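Local atomic coordinates of P protein (Mumps virus, PDB entry 3BBZ), a protein that binds the viral nucleocapsid through this small C-terminal domain, probably holding the polymerase on its RNA template. Residues Gly2-Ile7 and Gln26-Ala31; Gln22-Arg27 and Asn38-Asp43. The protein carries 1 engineered substitution. One frame throughout, in Å; residues are numbered along the deposited sequence.

Interaction 1 of 2, residues Gly2-Ile7 and Gln26-Ala31; sequences GQKVMI and QRLAKA. With FMT (formic acid), chain D.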
# COMPACT_ATOMS: atom_id res chain seq x y z
N GLY A 2 14.22 -1.80 -1.04
CA GLY A 2 13.45 -2.25 0.19
C GLY A 2 11.98 -1.79 0.19
O GLY A 2 11.44 -1.39 1.24
N GLN A 3 11.35 -1.90 -0.97
CA GLN A 3 10.02 -1.36 -1.21
C GLN A 3 8.89 -1.90 -0.35
O GLN A 3 8.01 -1.17 -0.01
CB GLN A 3 9.64 -1.51 -2.69
CG GLN A 3 10.14 -0.36 -3.55
CD GLN A 3 9.51 1.01 -3.21
OE1 GLN A 3 8.55 1.41 -3.84
NE2 GLN A 3 10.08 1.74 -2.23
N LYS A 4 8.90 -3.16 0.03
CA LYS A 4 7.80 -3.67 0.83
C LYS A 4 7.71 -3.08 2.23
O LYS A 4 6.62 -2.93 2.74
CB LYS A 4 7.80 -5.20 0.92
CG LYS A 4 7.62 -5.83 -0.40
CD LYS A 4 6.23 -6.35 -0.56
CE LYS A 4 6.38 -7.56 -1.39
NZ LYS A 4 5.31 -8.49 -1.19
N VAL A 5 8.85 -2.81 2.84
CA VAL A 5 8.91 -2.15 4.16
C VAL A 5 8.42 -0.72 4.00
O VAL A 5 7.55 -0.30 4.74
CB VAL A 5 10.33 -2.16 4.76
CG1 VAL A 5 10.40 -1.44 6.13
CG2 VAL A 5 10.83 -3.64 4.84
N MET A 6 8.96 -0.02 2.99
CA MET A 6 8.56 1.35 2.68
C MET A 6 7.07 1.48 2.44
O MET A 6 6.43 2.36 3.01
CB MET A 6 9.31 1.86 1.42
CG MET A 6 10.80 2.17 1.58
SD MET A 6 11.22 3.00 3.13
CE MET A 6 11.66 1.63 4.22
N ILE A 7 6.50 0.61 1.58
CA ILE A 7 5.04 0.66 1.27
C ILE A 7 4.21 0.22 2.47
O ILE A 7 3.13 0.78 2.67
CB ILE A 7 4.65 -0.09 -0.04
CG1 ILE A 7 5.49 0.42 -1.24
CG2 ILE A 7 3.12 0.01 -0.36
CD1 ILE A 7 5.55 -0.60 -2.43
N GLN A 26 -3.02 -6.84 2.52
CA GLN A 26 -3.27 -8.08 1.77
C GLN A 26 -2.78 -7.92 0.34
O GLN A 26 -2.14 -8.79 -0.16
CB GLN A 26 -4.75 -8.46 1.79
CG GLN A 26 -5.23 -9.05 3.13
CD GLN A 26 -5.30 -10.59 3.14
OE1 GLN A 26 -4.74 -11.22 2.26
NE2 GLN A 26 -5.97 -11.17 4.15
N ARG A 27 -3.12 -6.79 -0.31
CA ARG A 27 -2.62 -6.46 -1.65
C ARG A 27 -1.09 -6.46 -1.73
O ARG A 27 -0.49 -7.06 -2.63
CB ARG A 27 -3.20 -5.11 -2.09
CG ARG A 27 -3.21 -4.88 -3.60
CD ARG A 27 -4.15 -3.74 -4.03
NE ARG A 27 -3.77 -3.27 -5.38
CZ ARG A 27 -3.92 -2.01 -5.82
NH1 ARG A 27 -4.47 -1.07 -5.06
NH2 ARG A 27 -3.53 -1.68 -7.05
N LEU A 28 -0.44 -5.80 -0.78
CA LEU A 28 0.99 -5.69 -0.80
C LEU A 28 1.67 -7.03 -0.57
O LEU A 28 2.66 -7.34 -1.25
CB LEU A 28 1.46 -4.68 0.24
CG LEU A 28 2.96 -4.34 0.34
CD1 LEU A 28 3.50 -3.81 -0.98
CD2 LEU A 28 3.22 -3.35 1.50
N ALA A 29 1.13 -7.84 0.33
CA ALA A 29 1.71 -9.14 0.65
C ALA A 29 1.72 -10.10 -0.57
O ALA A 29 2.56 -10.99 -0.64
CB ALA A 29 0.99 -9.76 1.83
N LYS A 30 0.79 -9.88 -1.50
CA LYS A 30 0.55 -10.77 -2.63
C LYS A 30 1.12 -10.26 -3.93
O LYS A 30 0.75 -10.82 -4.95
CB LYS A 30 -0.95 -10.91 -2.87
CG LYS A 30 -1.62 -12.22 -2.49
CD LYS A 30 -1.39 -12.64 -1.03
CE LYS A 30 -2.55 -12.32 -0.13
NZ LYS A 30 -2.23 -11.19 0.80
N ALA A 31 1.89 -9.17 -3.90
CA ALA A 31 2.51 -8.57 -5.09
C ALA A 31 4.02 -8.48 -4.89
O ALA A 31 4.50 -8.30 -3.77
CB ALA A 31 1.95 -7.16 -5.40
C FMT D . 11.34 -5.26 0.90
O1 FMT D . 11.28 -5.22 -0.33
O2 FMT D . 11.79 -4.37 1.58
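K4 and I7, on the first turns of helix 3-14, meet L28 near the end of helix 18-29, where two helices of a compact three-helix bundle face each other. The tight part is apolar and centres on L28. Its CG lies anti to the backbone N (chi1 -177°), and the fork reaches across the gap to helix 3-14. L28 CD2 rests 3.8 Å from I7 CG2 and 3.6 Å from the backbone K4 O, so it packs against main chain as well as side chain. L28 CD1 lies beside the aliphatic part of K4, 3.8 Å from K4 CD, the two chains sliding past each other in opposite directions. T8 and I11 of helix 3-14 and L37 of helix 34-47 also touch L28, which is buried.

Toward the outer side the contact turns polar and more open. K4, bent at chi2 and chi3, carries its ammonium past L28 to the C-terminal end of helix 18-29, whose partial negative charge would favour an ammonium there. Within 26-31, on the exposed surface, K30 NZ hydrogen-bonds Q26 O (2.6 Å) and Q26 OE1 (2.9 Å). On the other helix, O1 of a formic acid, probably from the crystallisation liquor, accepts a hydrogen bond from K4 N (3.2 Å, 167°). K4 NZ donates the two hydrogen bonds that join the segments: one to L28 O at 2.9 Å, tilted from that carbonyl's plane, and one to A31 O at 2.7 Å, nearly in line with its C=O bond.

Interaction 2 of 2, residues Gln22-Arg27 and Asn38-Asp43; sequences QAFEQR and NDIKRD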
# COMPACT_ATOMS: atom_id res chain seq x y z
N GLN A 22 -6.08 -3.07 6.09
CA GLN A 22 -5.98 -4.56 5.96
C GLN A 22 -6.00 -5.00 4.52
O GLN A 22 -5.29 -5.94 4.18
CB GLN A 22 -7.11 -5.35 6.66
CG GLN A 22 -7.41 -4.99 8.17
CD GLN A 22 -8.90 -5.27 8.59
OE1 GLN A 22 -9.67 -5.96 7.86
NE2 GLN A 22 -9.33 -4.68 9.72
N ALA A 23 -6.83 -4.35 3.68
CA ALA A 23 -6.92 -4.68 2.24
C ALA A 23 -5.66 -4.33 1.48
O ALA A 23 -5.19 -5.15 0.68
CB ALA A 23 -8.16 -4.01 1.58
N PHE A 24 -5.08 -3.15 1.77
CA PHE A 24 -3.81 -2.73 1.14
C PHE A 24 -2.66 -3.67 1.53
O PHE A 24 -1.81 -4.03 0.69
CB PHE A 24 -3.45 -1.30 1.55
CG PHE A 24 -3.92 -0.24 0.59
CD1 PHE A 24 -4.62 0.89 1.05
CD2 PHE A 24 -3.68 -0.35 -0.76
CE1 PHE A 24 -5.06 1.90 0.14
CE2 PHE A 24 -4.13 0.64 -1.67
CZ PHE A 24 -4.80 1.77 -1.21
N GLU A 25 -2.67 -4.11 2.79
CA GLU A 25 -1.61 -4.99 3.29
C GLU A 25 -1.77 -6.39 2.70
O GLU A 25 -0.79 -7.07 2.40
CB GLU A 25 -1.67 -5.07 4.82
CG GLU A 25 -1.15 -3.85 5.58
CD GLU A 25 -1.42 -3.94 7.10
OE1 GLU A 25 -2.07 -4.94 7.56
OE2 GLU A 25 -0.95 -3.03 7.84
N GLN A 26 -3.02 -6.84 2.52
CA GLN A 26 -3.27 -8.08 1.77
C GLN A 26 -2.78 -7.92 0.34
O GLN A 26 -2.14 -8.79 -0.16
CB GLN A 26 -4.75 -8.46 1.79
CG GLN A 26 -5.23 -9.05 3.13
CD GLN A 26 -5.30 -10.59 3.14
OE1 GLN A 26 -4.74 -11.22 2.26
NE2 GLN A 26 -5.97 -11.17 4.15
N ARG A 27 -3.12 -6.79 -0.31
CA ARG A 27 -2.62 -6.46 -1.65
C ARG A 27 -1.09 -6.46 -1.73
O ARG A 27 -0.49 -7.06 -2.63
CB ARG A 27 -3.20 -5.11 -2.09
CG ARG A 27 -3.21 -4.88 -3.60
CD ARG A 27 -4.15 -3.74 -4.03
NE ARG A 27 -3.77 -3.27 -5.38
CZ ARG A 27 -3.92 -2.01 -5.82
NH1 ARG A 27 -4.47 -1.07 -5.06
NH2 ARG A 27 -3.53 -1.68 -7.05
N ASN A 38 4.08 -0.32 -7.99
CA ASN A 38 3.78 1.05 -8.42
C ASN A 38 2.27 1.33 -8.39
O ASN A 38 1.83 2.41 -7.96
CB ASN A 38 4.30 1.32 -9.83
CG ASN A 38 5.83 1.52 -9.87
OD1 ASN A 38 6.46 1.67 -8.84
ND2 ASN A 38 6.40 1.52 -11.06
N ASP A 39 1.49 0.34 -8.81
CA ASP A 39 0.03 0.43 -8.82
C ASP A 39 -0.54 0.51 -7.39
O ASP A 39 -1.44 1.30 -7.12
CB ASP A 39 -0.56 -0.76 -9.54
CG ASP A 39 -0.35 -0.72 -11.06
OD1 ASP A 39 0.32 0.21 -11.61
OD2 ASP A 39 -0.85 -1.69 -11.68
N ILE A 40 0.02 -0.26 -6.47
CA ILE A 40 -0.35 -0.15 -5.06
C ILE A 40 0.01 1.23 -4.48
O ILE A 40 -0.83 1.89 -3.89
CB ILE A 40 0.27 -1.29 -4.22
CG1 ILE A 40 -0.27 -2.62 -4.71
CG2 ILE A 40 -0.11 -1.15 -2.73
CD1 ILE A 40 0.51 -3.88 -4.18
N LYS A 41 1.24 1.67 -4.71
CA LYS A 41 1.68 3.03 -4.37
C LYS A 41 0.81 4.12 -4.97
O LYS A 41 0.40 5.06 -4.25
CB LYS A 41 3.16 3.23 -4.77
CG LYS A 41 4.09 2.45 -3.81
CD LYS A 41 5.55 2.82 -3.99
CE LYS A 41 6.03 2.40 -5.35
NZ LYS A 41 7.51 2.64 -5.38
N ARG A 42 0.47 3.96 -6.25
CA ARG A 42 -0.45 4.90 -6.90
C ARG A 42 -1.77 4.98 -6.11
O ARG A 42 -2.25 6.08 -5.81
CB ARG A 42 -0.72 4.44 -8.34
CG ARG A 42 -1.77 5.20 -9.08
CD ARG A 42 -2.30 4.31 -10.25
NE ARG A 42 -3.03 3.14 -9.76
CZ ARG A 42 -3.26 2.04 -10.47
NH1 ARG A 42 -2.80 1.91 -11.70
NH2 ARG A 42 -3.95 1.05 -9.93
N ASP A 43 -2.36 3.83 -5.76
CA ASP A 43 -3.65 3.88 -5.04
C ASP A 43 -3.56 4.37 -3.59
O ASP A 43 -4.52 4.96 -3.13
CB ASP A 43 -4.40 2.56 -5.14
CG ASP A 43 -4.79 2.24 -6.58
OD1 ASP A 43 -4.96 3.22 -7.39
OD2 ASP A 43 -4.87 1.04 -6.91
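R27 and F24 of helix 18-29 face D39, I40, R42 and D43 of helix 34-47, the two segments running antiparallel at 166°. D39 stands at the margin, its backbone O 3.6 Å from R27 NH2; its OD1 pairs with R42 NH1 by charge alone, well out of the guanidinium plane. I40 comes next and is the apolar centre: its CG1 lies over one face of the R27 guanidinium, offset toward the rim and 3.6 Å from NE, while its CG2 is 4.2 Å from F24 CD2. R27, with CG anti to the backbone N (chi1 -158°) and an extended chain, passes I40 to reach the polar end of the contact.

R42 lies with one guanidinium face over D39 CB and grips the neighbouring D43 side-on: NE meets OD1 from above the carboxylate plane at 3.1 Å, and NH2 points nearly straight at OD2 (171°). This brings R42 NH2 within 4.0 Å of R27 NH2, a like-charge approach that the D43 carboxylate should offset. D43 OD2 takes three N-H donors. R27 NH1 meets its anti lone pair at 2.8 Å and R27 NH2 its anti side at 3.0 Å, both near the guanidinium plane; R42 NH2 comes from the syn side. D43 CB also sits at the edge of the F24 ring, 4.0 Å from CE2.

F24 carries the contact into the rest of the bundle, packing on I11 of helix 3-14, V15 in the loop after it, and I44 and S47 of helix 34-47.

Interactions 1 and 2 use overlapping parts of helix 18-29 and share Q26 and R27; their centres are about 7 Å apart. The helix shows one side to helix 3-14 through L28 and another to helix 34-47 through F24 and R27. I40 joins them: its CD1 is 3.9 Å from L28 CA and 3.8 Å from A31 CB. Helix 3-14 touches helix 34-47 as well, with I7 CG1 3.6 Å from K41 CG, so all three helices of the bundle meet in pairs. Formic acid, probably from the crystallisation liquor, lies about 4 Å from the side chain of A31 in interaction 1 and about 4 Å from that of R27 in interaction 2.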